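PDB 3S99: purine-binding protein BAB2_0673 from Brucella melitensis biovar Abortus, which binds adenine and probably other purines such as guanine, and may serve an ABC-type uptake system for them. Local coordinates for residues G35-F40 / T63-N68; L89-S94 / P257-R262; V163-N168 / T339-N344; D210-H215 / I230-Q235. All coordinates share one frame; numbering follows the deposited sequence.

How the interactions relate
The chain folds into two sheet-based lobes with adenine between them. Interactions 1 and 2 belong to the lobe with the parallel sheet, involving strands 61-66 and 89-92, their centres about 14 Å apart. Interaction 4 lies in the other lobe's sheet, and interaction 3 joins a helix of that lobe to the C-terminal region; their centres are about 19 Å apart, and Val-163 touches His-215. Interaction 1 closes first along the chain. Residues 89-94 and 163-168 follow, then interaction 4, then the segments 257-262 and 339-344 that complete interactions 2 and 3. The chain returns to the first lobe after building much of the second. Interactions 2 and 4 contribute Ser-94 and His-215 to the adenine pocket.

Interaction 1: G35-F40 / T63-N68; sequences GPPGDF and TTFLEN
With CG set between its own backbone N and carbonyl carbon (chi1 57°) and the chain extended beyond it, Glu-67 carries its carboxylate across to Pro-36 and Pro-37. OE1 comes to 3.4 Å from CB of Pro-36, while OE2 lies 3.6 Å from CD of Pro-37, whose ring runs roughly at right angles to the glutamate chain. OE2 also sits at the edge of the Phe-65 ring, in its plane. The neighbouring ring atom of Pro-37, CG, touches Phe-65 CE1 at 4.0 Å, the two rings crossing at a slant. Asn-68 turns CG to the side of its backbone N (chi1 -71°), which brings OD1 to 3.3 Å from CA of Gly-35 and 3.5 Å from CD of Pro-36. The link between backbones is one fairly straight hydrogen bond, Asn-68 N to Gly-35 O at 3.2 Å. Phe-65 belongs to the edge strand 61-66, and its ring also meets Tyr-33 and rests on helix 42-57. The loop after strand 27-32 is thus laid against the end of its neighbour strand, with CA of Gly-35 about 8 Å from the nearest atom of adenine. Neither proline has an N-H to give, so the Glu-67 carboxylate meets them through carbon atoms, and the contact relies on van der Waals fit around a single backbone bond.

Interaction 2: L89-S94 / P257-R262; sequences LIFTTS and PYYIDR. With ADE (adenine), chain T.
This is a buried strand-to-helix contact in the type I periplasmic binding protein fold: helix 256-268 lies against one face of the parallel sheet that contains strand 89-92. The short segments run nearly antiparallel, at 154°, with their axes 10.9 Å apart at closest approach. Most of the contact is between Phe-91 and Tyr-259. The phenylalanine ring carries CG of Tyr-259 over one face, and the two side chains slide past each other from opposite directions. Their centroids are 4.3 Å apart and their planes meet at 45°, with Phe-91 CE1 only 3.3 Å from Tyr-259 CD1. Around the edge of the same Phe-91 ring lie Tyr-258 CE2 and, at 4.3 Å from CZ, Arg-262 CB. Leu-89 CD2 reaches the backbone of Arg-262, and Thr-93 brings its methyl CG2 to the Tyr-259 hydroxyl.

The polar ends of the helix residues find partners outside the two segments. Tyr-259 OH is hydrogen-bonded to Tyr-128 and His-46. Glu-114 takes both a hydrogen bond from Tyr-258 OH and a salt bridge from Arg-262 NE. Just past the strand the chain enters the adenine pocket, where Thr-93 O bonds to NE1 of Trp-42. Ser-94 sets OG opposite its backbone N (chi1 -177°), and that oxygen approaches adenine N3 to 2.8 Å, although another acceptor is also within reach of its proton.

Interaction 3: V163-N168 / T339-N344; sequences VVQGIN and TLLGMN
Leu-340 O is gripped by two donors that approach from opposite faces of its carbonyl plane. Gln-165 NE2 reaches it at 2.8 Å, bent to 146° at the hydrogen, and Met-343 N closes a turn onto it at 3.0 Å. The glutamine donor stands high above the carbonyl plane, and the oxygen is itself tilted somewhat from the plane of the amide. The Gln-165 chain is extended beyond CG and crosses Leu-340 at about a right angle, which lets NE2 span from one segment to the other.

Met-343 fills the space beside this bond. Its CG stands opposite the backbone N (chi1 -163°) and packs on Val-164 CG1 at 3.9 Å. SD then lies 3.7 Å from Gln-165 CA, and a bend at chi3 turns CE toward Asn-168. Asn-168 ND2 makes a weak hydrogen bond of 3.3 Å to SD of Met-343. Its stronger ties are to the backbone a little farther on, from ND2 to Phe-345 O and from Val-347 N to OD1. Trp-277, on strand 275-278 of the parallel sheet in the other lobe, touches both Gln-165 and Leu-340.

The arrangement clips the C-terminal tail to helix 161-175, which follows strand 151-156 in an alpha/beta lobe of the periplasmic binding protein fold and bears the pocket residue Glu-162 near its start.

Interaction 4: D210-H215 / I230-Q235; sequences DIITQH and IKAFGQ
Two backbone hydrogen bonds join Ile-212 to the neighbouring strand in parallel fashion: its N bonds to Lys-231 O at 3.0 Å, and its O accepts from Phe-233 N at 3.0 Å. Both are fairly straight, and between them Ile-212 pairs with Ala-232, their CA atoms 4.5 Å apart.

Water bridges the strands on either side of this pair. Ahead of it, one molecule donates to Asp-210 O and accepts from Lys-231 N. Beyond it the strands spread, to 6.8 Å between the CA atoms of Gln-214 and Gln-235. There a second water takes the Gln-214 N-H at 2.7 Å and sits beside Thr-213 OG1 and Phe-233 O, while a third lies between Phe-233 O and Gln-214 OE1.

Apolar contacts line both faces of the pair. On the face of Ile-211 and Phe-233, CG2 of the isoleucine meets CE2 of the ring at 3.5 Å. On the other face, Ile-212 CB and Ala-232 CB are 4.0 Å apart. Ile-230 CG2 touches Ile-212 CG1.

At the pocket end, Gln-235 bends at chi2 (62°) to bring NE2 over one face of the His-215 ring, 3.8 Å from CD2, the imidazole and amide planes 55° apart. His-215 NE2 is hydrogen-bonded to Glu-162, and the residue touches adenine.

Strand 211-214, helix 220-227 and strand 231-236 form a beta-alpha-beta crossover, the repeating motif of this Rossmann-like lobe, with the carboxyl end of strand 211-214 leading into the ligand site.

Interaction 1: G35-F40 / T63-N68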
# COMPACT_ATOMS: atom_id res chain seq x y z
N GLY A 35 -13.27 0.52 -1.93
CA GLY A 35 -14.00 -0.26 -0.93
C GLY A 35 -14.75 0.62 0.06
O GLY A 35 -14.97 1.82 -0.20
N PRO A 36 -15.15 0.03 1.20
CA PRO A 36 -15.80 0.77 2.25
C PRO A 36 -14.82 1.16 3.34
O PRO A 36 -13.89 0.42 3.59
CB PRO A 36 -16.82 -0.25 2.81
CG PRO A 36 -16.25 -1.55 2.54
CD PRO A 36 -15.16 -1.41 1.50
N PRO A 37 -15.03 2.31 4.00
CA PRO A 37 -14.26 2.61 5.20
C PRO A 37 -14.27 1.45 6.23
O PRO A 37 -13.30 1.23 6.94
CB PRO A 37 -14.97 3.84 5.77
CG PRO A 37 -15.59 4.49 4.57
CD PRO A 37 -16.02 3.35 3.69
N GLY A 38 -15.37 0.71 6.27
CA GLY A 38 -15.47 -0.51 7.05
C GLY A 38 -14.44 -1.60 6.76
O GLY A 38 -14.41 -2.58 7.49
N ASP A 39 -13.61 -1.46 5.71
CA ASP A 39 -12.54 -2.45 5.50
C ASP A 39 -11.49 -2.44 6.63
O ASP A 39 -10.79 -3.43 6.82
CB ASP A 39 -11.88 -2.33 4.09
CG ASP A 39 -10.99 -1.10 3.90
OD1 ASP A 39 -10.78 -0.28 4.82
OD2 ASP A 39 -10.49 -0.95 2.75
N PHE A 40 -11.45 -1.35 7.39
CA PHE A 40 -10.48 -1.11 8.47
C PHE A 40 -9.03 -1.31 8.01
O PHE A 40 -8.16 -1.68 8.80
CB PHE A 40 -10.81 -1.89 9.74
CG PHE A 40 -11.97 -1.33 10.49
CD1 PHE A 40 -11.80 -0.20 11.29
CD2 PHE A 40 -13.23 -1.86 10.35
CE1 PHE A 40 -12.88 0.36 11.97
CE2 PHE A 40 -14.33 -1.30 11.03
CZ PHE A 40 -14.15 -0.20 11.83
N THR A 63 -16.29 17.94 2.54
CA THR A 63 -15.93 16.72 1.84
C THR A 63 -17.14 15.85 1.52
O THR A 63 -18.14 15.87 2.23
CB THR A 63 -14.90 15.90 2.62
OG1 THR A 63 -15.50 15.31 3.77
CG2 THR A 63 -13.70 16.77 3.04
N THR A 64 -17.01 15.09 0.41
CA THR A 64 -18.01 14.10 -0.02
C THR A 64 -17.28 12.87 -0.48
O THR A 64 -16.20 12.98 -1.04
CB THR A 64 -18.79 14.58 -1.26
OG1 THR A 64 -19.39 15.83 -0.98
CG2 THR A 64 -19.89 13.58 -1.64
N PHE A 65 -17.84 11.69 -0.25
CA PHE A 65 -17.28 10.48 -0.87
C PHE A 65 -18.28 9.47 -1.43
O PHE A 65 -19.47 9.48 -1.08
CB PHE A 65 -16.27 9.76 0.05
CG PHE A 65 -16.87 9.04 1.24
CD1 PHE A 65 -17.20 7.69 1.15
CD2 PHE A 65 -17.01 9.68 2.45
CE1 PHE A 65 -17.70 7.01 2.22
CE2 PHE A 65 -17.54 9.00 3.56
CZ PHE A 65 -17.88 7.66 3.44
N LEU A 66 -17.77 8.63 -2.31
CA LEU A 66 -18.50 7.46 -2.82
C LEU A 66 -17.61 6.28 -2.57
O LEU A 66 -16.39 6.41 -2.68
CB LEU A 66 -18.80 7.61 -4.31
CG LEU A 66 -19.87 8.64 -4.68
CD1 LEU A 66 -20.03 8.73 -6.20
CD2 LEU A 66 -21.22 8.34 -4.04
N GLU A 67 -18.20 5.13 -2.22
CA GLU A 67 -17.42 3.98 -1.86
C GLU A 67 -17.77 2.78 -2.74
O GLU A 67 -18.77 2.78 -3.45
CB GLU A 67 -17.61 3.65 -0.36
CG GLU A 67 -19.04 3.42 0.05
CD GLU A 67 -19.20 3.12 1.54
OE1 GLU A 67 -19.32 1.94 1.90
OE2 GLU A 67 -19.24 4.07 2.35
N ASN A 68 -16.94 1.75 -2.69
CA ASN A 68 -17.15 0.52 -3.49
C ASN A 68 -17.35 0.85 -4.97
O ASN A 68 -18.19 0.27 -5.63
CB ASN A 68 -18.32 -0.31 -2.93
CG ASN A 68 -17.99 -0.97 -1.58
OD1 ASN A 68 -16.97 -1.63 -1.46
ND2 ASN A 68 -18.85 -0.79 -0.58

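Interaction 2: L89-S94 / P257-R262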
# COMPACT_ATOMS: atom_id res chain seq x y z
N LEU A 89 -11.68 19.73 -6.00
CA LEU A 89 -10.53 18.87 -5.79
C LEU A 89 -11.07 17.47 -5.54
O LEU A 89 -11.92 17.27 -4.67
CB LEU A 89 -9.75 19.35 -4.58
CG LEU A 89 -8.55 18.53 -4.14
CD1 LEU A 89 -7.43 18.49 -5.21
CD2 LEU A 89 -8.02 19.10 -2.83
N ILE A 90 -10.63 16.51 -6.34
CA ILE A 90 -11.14 15.14 -6.27
C ILE A 90 -9.99 14.14 -6.16
O ILE A 90 -9.10 14.12 -7.04
CB ILE A 90 -11.95 14.81 -7.51
CG1 ILE A 90 -13.16 15.74 -7.65
CG2 ILE A 90 -12.41 13.28 -7.51
CD1 ILE A 90 -14.01 15.42 -8.89
N PHE A 91 -10.01 13.33 -5.10
CA PHE A 91 -9.01 12.29 -4.86
C PHE A 91 -9.58 10.95 -5.30
O PHE A 91 -10.64 10.53 -4.82
CB PHE A 91 -8.63 12.23 -3.39
CG PHE A 91 -7.90 13.44 -2.88
CD1 PHE A 91 -6.50 13.48 -2.91
CD2 PHE A 91 -8.58 14.51 -2.37
CE1 PHE A 91 -5.82 14.59 -2.47
CE2 PHE A 91 -7.88 15.62 -1.89
CZ PHE A 91 -6.50 15.65 -1.94
N THR A 92 -8.89 10.28 -6.22
CA THR A 92 -9.27 8.96 -6.72
C THR A 92 -8.29 7.96 -6.11
O THR A 92 -7.10 8.01 -6.38
CB THR A 92 -9.39 8.94 -8.25
OG1 THR A 92 -8.18 9.36 -8.87
CG2 THR A 92 -10.56 9.86 -8.70
N THR A 93 -8.80 7.14 -5.19
CA THR A 93 -7.90 6.49 -4.20
C THR A 93 -7.52 5.04 -4.48
O THR A 93 -7.19 4.28 -3.57
CB THR A 93 -8.46 6.63 -2.76
OG1 THR A 93 -9.69 5.90 -2.63
CG2 THR A 93 -8.70 8.12 -2.39
N SER A 94 -7.47 4.66 -5.74
CA SER A 94 -7.08 3.32 -6.12
C SER A 94 -6.42 3.33 -7.49
O SER A 94 -6.80 4.11 -8.35
CB SER A 94 -8.29 2.39 -6.14
OG SER A 94 -7.91 1.05 -6.44
N PRO A 257 -1.50 14.47 6.00
CA PRO A 257 -0.73 15.68 5.73
C PRO A 257 -0.71 16.05 4.25
O PRO A 257 -0.80 17.22 3.91
CB PRO A 257 0.67 15.34 6.27
CG PRO A 257 0.36 14.35 7.45
CD PRO A 257 -0.76 13.51 6.87
N TYR A 258 -0.65 15.05 3.38
CA TYR A 258 -0.65 15.28 1.94
C TYR A 258 -2.00 15.88 1.50
O TYR A 258 -2.05 16.89 0.78
CB TYR A 258 -0.35 13.97 1.17
CG TYR A 258 -0.33 14.19 -0.33
CD1 TYR A 258 0.73 14.86 -0.93
CD2 TYR A 258 -1.38 13.79 -1.13
CE1 TYR A 258 0.76 15.12 -2.28
CE2 TYR A 258 -1.36 14.04 -2.53
CZ TYR A 258 -0.29 14.72 -3.08
OH TYR A 258 -0.20 14.99 -4.42
N TYR A 259 -3.09 15.30 1.98
CA TYR A 259 -4.42 15.79 1.62
C TYR A 259 -4.62 17.23 2.11
O TYR A 259 -5.18 18.06 1.42
CB TYR A 259 -5.50 14.87 2.21
CG TYR A 259 -5.58 13.50 1.54
CD1 TYR A 259 -4.82 13.19 0.40
CD2 TYR A 259 -6.44 12.52 2.02
CE1 TYR A 259 -4.90 11.96 -0.21
CE2 TYR A 259 -6.54 11.26 1.39
CZ TYR A 259 -5.77 11.01 0.28
OH TYR A 259 -5.85 9.80 -0.34
N ILE A 260 -4.16 17.53 3.31
CA ILE A 260 -4.27 18.88 3.83
C ILE A 260 -3.45 19.84 2.95
O ILE A 260 -3.95 20.88 2.56
CB ILE A 260 -3.84 18.92 5.31
CG1 ILE A 260 -4.90 18.21 6.17
CG2 ILE A 260 -3.63 20.40 5.79
CD1 ILE A 260 -4.41 17.72 7.51
N ASP A 261 -2.20 19.48 2.63
CA ASP A 261 -1.33 20.36 1.83
C ASP A 261 -1.96 20.71 0.46
O ASP A 261 -2.03 21.87 0.08
CB ASP A 261 0.05 19.73 1.64
CG ASP A 261 0.97 20.58 0.74
OD1 ASP A 261 1.32 21.69 1.16
OD2 ASP A 261 1.29 20.14 -0.39
N ARG A 262 -2.48 19.70 -0.23
CA ARG A 262 -3.10 19.89 -1.53
C ARG A 262 -4.40 20.68 -1.47
O ARG A 262 -4.65 21.47 -2.36
CB ARG A 262 -3.34 18.53 -2.21
CG ARG A 262 -2.08 17.69 -2.34
CD ARG A 262 -0.91 18.44 -3.01
NE ARG A 262 -1.08 18.53 -4.47
CZ ARG A 262 -0.44 19.39 -5.24
NH1 ARG A 262 0.37 20.28 -4.71
NH2 ARG A 262 -0.62 19.36 -6.56
N9 ADE T . -4.45 0.98 -5.47
C8 ADE T . -3.09 0.89 -5.25
N7 ADE T . -2.75 0.18 -4.20
C5 ADE T . -4.02 -0.20 -3.74
C6 ADE T . -4.35 -0.97 -2.65
N6 ADE T . -3.33 -1.40 -1.89
N1 ADE T . -5.68 -1.20 -2.40
C2 ADE T . -6.59 -0.68 -3.24
N3 ADE T . -6.40 0.07 -4.32
C4 ADE T . -5.07 0.26 -4.49

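Interaction 3: V163-N168 / T339-N344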
# COMPACT_ATOMS: atom_id res chain seq x y z
N VAL A 163 2.24 -4.53 -6.42
CA VAL A 163 2.14 -5.76 -5.64
C VAL A 163 3.38 -6.63 -5.82
O VAL A 163 3.88 -7.19 -4.83
CB VAL A 163 0.84 -6.53 -5.98
CG1 VAL A 163 0.75 -7.80 -5.13
CG2 VAL A 163 -0.37 -5.61 -5.74
N VAL A 164 3.90 -6.71 -7.05
CA VAL A 164 5.13 -7.44 -7.31
C VAL A 164 6.30 -6.82 -6.54
O VAL A 164 7.09 -7.54 -5.94
CB VAL A 164 5.50 -7.50 -8.80
CG1 VAL A 164 6.78 -8.29 -8.97
CG2 VAL A 164 4.37 -8.13 -9.63
N GLN A 165 6.43 -5.50 -6.57
CA GLN A 165 7.40 -4.82 -5.72
C GLN A 165 7.32 -5.28 -4.26
O GLN A 165 8.34 -5.53 -3.64
CB GLN A 165 7.16 -3.31 -5.72
CG GLN A 165 7.40 -2.55 -7.05
CD GLN A 165 6.82 -1.13 -6.93
OE1 GLN A 165 6.68 -0.62 -5.81
NE2 GLN A 165 6.43 -0.52 -8.06
N GLY A 166 6.11 -5.36 -3.72
CA GLY A 166 5.90 -5.66 -2.31
C GLY A 166 6.30 -7.07 -1.94
O GLY A 166 6.94 -7.29 -0.91
N ILE A 167 5.96 -8.01 -2.81
CA ILE A 167 6.35 -9.39 -2.63
C ILE A 167 7.88 -9.49 -2.68
O ILE A 167 8.51 -10.12 -1.81
CB ILE A 167 5.71 -10.29 -3.71
CG1 ILE A 167 4.19 -10.35 -3.52
CG2 ILE A 167 6.32 -11.70 -3.68
CD1 ILE A 167 3.40 -11.03 -4.71
N ASN A 168 8.48 -8.85 -3.68
CA ASN A 168 9.93 -8.90 -3.85
C ASN A 168 10.66 -8.28 -2.70
O ASN A 168 11.62 -8.86 -2.20
CB ASN A 168 10.36 -8.25 -5.15
CG ASN A 168 10.09 -9.11 -6.36
OD1 ASN A 168 10.09 -10.33 -6.26
ND2 ASN A 168 9.87 -8.47 -7.51
N THR A 339 12.19 1.02 -13.40
CA THR A 339 12.12 -0.45 -13.40
C THR A 339 11.08 -0.95 -12.39
O THR A 339 10.27 -1.83 -12.69
CB THR A 339 13.48 -1.07 -13.09
OG1 THR A 339 14.42 -0.59 -14.06
CG2 THR A 339 13.45 -2.62 -13.16
N LEU A 340 11.07 -0.35 -11.20
CA LEU A 340 10.11 -0.74 -10.18
C LEU A 340 8.67 -0.52 -10.65
O LEU A 340 7.78 -1.34 -10.38
CB LEU A 340 10.36 0.01 -8.85
CG LEU A 340 11.77 -0.09 -8.24
CD1 LEU A 340 11.76 0.42 -6.78
CD2 LEU A 340 12.32 -1.53 -8.35
N LEU A 341 8.45 0.56 -11.39
CA LEU A 341 7.09 1.00 -11.70
C LEU A 341 6.45 0.09 -12.73
O LEU A 341 5.22 0.03 -12.86
CB LEU A 341 7.09 2.46 -12.20
CG LEU A 341 7.17 3.55 -11.12
CD1 LEU A 341 7.09 4.93 -11.77
CD2 LEU A 341 6.04 3.40 -10.10
N GLY A 342 7.29 -0.60 -13.48
CA GLY A 342 6.81 -1.61 -14.41
C GLY A 342 7.12 -3.02 -13.97
O GLY A 342 6.99 -3.94 -14.77
N MET A 343 7.51 -3.22 -12.70
CA MET A 343 8.03 -4.52 -12.23
C MET A 343 7.08 -5.69 -12.50
O MET A 343 5.93 -5.71 -12.02
CB MET A 343 8.37 -4.48 -10.73
CG MET A 343 9.29 -5.62 -10.24
SD MET A 343 9.72 -5.32 -8.53
CE MET A 343 11.49 -5.54 -8.57
N ASN A 344 7.56 -6.65 -13.29
CA ASN A 344 6.74 -7.80 -13.70
C ASN A 344 7.54 -9.12 -13.63
O ASN A 344 7.32 -10.04 -14.40
CB ASN A 344 6.16 -7.56 -15.10
CG ASN A 344 7.24 -7.44 -16.17
OD1 ASN A 344 8.44 -7.48 -15.88
ND2 ASN A 344 6.81 -7.30 -17.42

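Interaction 4: D210-H215 / I230-Q235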
# COMPACT_ATOMS: atom_id res chain seq x y z
N ASP A 210 3.46 -20.01 8.97
CA ASP A 210 3.33 -19.52 10.33
C ASP A 210 3.38 -17.99 10.46
O ASP A 210 3.36 -17.47 11.57
CB ASP A 210 4.28 -20.29 11.28
CG ASP A 210 5.75 -20.11 10.93
OD1 ASP A 210 6.07 -19.32 10.02
OD2 ASP A 210 6.58 -20.76 11.59
N ILE A 211 3.37 -17.30 9.32
CA ILE A 211 3.19 -15.84 9.25
C ILE A 211 2.20 -15.51 8.11
O ILE A 211 2.23 -16.15 7.07
CB ILE A 211 4.56 -15.10 8.97
CG1 ILE A 211 5.59 -15.38 10.08
CG2 ILE A 211 4.35 -13.58 8.86
CD1 ILE A 211 5.46 -14.47 11.32
N ILE A 212 1.32 -14.53 8.32
CA ILE A 212 0.36 -14.09 7.28
C ILE A 212 0.58 -12.62 6.95
O ILE A 212 0.80 -11.78 7.83
CB ILE A 212 -1.10 -14.29 7.70
CG1 ILE A 212 -1.48 -15.78 7.70
CG2 ILE A 212 -2.05 -13.49 6.80
CD1 ILE A 212 -1.39 -16.48 6.32
N THR A 213 0.58 -12.33 5.67
CA THR A 213 0.66 -10.97 5.23
C THR A 213 -0.14 -10.83 3.95
O THR A 213 -0.39 -11.83 3.24
CB THR A 213 2.15 -10.58 4.97
OG1 THR A 213 2.24 -9.15 4.83
CG2 THR A 213 2.64 -11.24 3.74
N GLN A 214 -0.45 -9.60 3.59
CA GLN A 214 -1.38 -9.36 2.46
C GLN A 214 -1.14 -8.07 1.70
O GLN A 214 -0.55 -7.13 2.23
CB GLN A 214 -2.82 -9.32 2.96
CG GLN A 214 -3.17 -8.02 3.67
CD GLN A 214 -4.44 -8.09 4.43
OE1 GLN A 214 -4.65 -9.01 5.24
NE2 GLN A 214 -5.32 -7.11 4.20
N HIS A 215 -1.62 -8.04 0.45
CA HIS A 215 -1.77 -6.78 -0.29
C HIS A 215 -3.22 -6.52 -0.70
O HIS A 215 -3.50 -5.80 -1.67
CB HIS A 215 -0.87 -6.78 -1.50
CG HIS A 215 -0.42 -5.42 -1.93
ND1 HIS A 215 0.91 -5.13 -2.20
CD2 HIS A 215 -1.12 -4.29 -2.21
CE1 HIS A 215 1.01 -3.87 -2.59
NE2 HIS A 215 -0.21 -3.34 -2.63
N ILE A 230 -1.96 -17.35 14.67
CA ILE A 230 -0.88 -17.12 13.69
C ILE A 230 -0.58 -15.63 13.59
O ILE A 230 -1.48 -14.82 13.43
CB ILE A 230 -1.25 -17.70 12.28
CG1 ILE A 230 -1.35 -19.24 12.36
CG2 ILE A 230 -0.24 -17.29 11.21
CD1 ILE A 230 -0.05 -19.93 12.84
N LYS A 231 0.70 -15.30 13.71
CA LYS A 231 1.14 -13.92 13.72
C LYS A 231 1.10 -13.34 12.30
O LYS A 231 1.29 -14.06 11.30
CB LYS A 231 2.52 -13.81 14.39
CG LYS A 231 2.45 -14.18 15.90
CD LYS A 231 3.64 -13.70 16.72
CE LYS A 231 3.47 -13.95 18.26
NZ LYS A 231 4.76 -13.74 19.05
N ALA A 232 0.82 -12.06 12.21
CA ALA A 232 0.50 -11.44 10.91
C ALA A 232 0.89 -9.97 10.85
O ALA A 232 1.19 -9.35 11.88
CB ALA A 232 -1.02 -11.60 10.64
N PHE A 233 0.90 -9.41 9.65
CA PHE A 233 1.11 -7.96 9.49
C PHE A 233 -0.18 -7.28 9.04
O PHE A 233 -0.86 -7.77 8.16
CB PHE A 233 2.25 -7.69 8.51
CG PHE A 233 3.58 -8.34 8.92
CD1 PHE A 233 4.40 -7.74 9.86
CD2 PHE A 233 3.97 -9.56 8.38
CE1 PHE A 233 5.63 -8.34 10.27
CE2 PHE A 233 5.19 -10.15 8.74
CZ PHE A 233 6.00 -9.57 9.69
N GLY A 234 -0.50 -6.14 9.65
CA GLY A 234 -1.57 -5.32 9.13
C GLY A 234 -1.17 -4.58 7.88
O GLY A 234 0.02 -4.42 7.58
N GLN A 235 -2.18 -4.10 7.16
CA GLN A 235 -2.01 -3.49 5.87
C GLN A 235 -2.73 -2.17 5.79
O GLN A 235 -3.93 -2.13 6.04
CB GLN A 235 -2.61 -4.42 4.80
CG GLN A 235 -2.63 -3.90 3.33
CD GLN A 235 -1.29 -3.63 2.71
OE1 GLN A 235 -0.20 -3.78 3.33
NE2 GLN A 235 -1.33 -3.22 1.43
O HOH W 1 2.93 -17.19 14.22
O HOH W 2 0.05 -7.77 5.49
O HOH W 3 -2.29 -9.95 6.73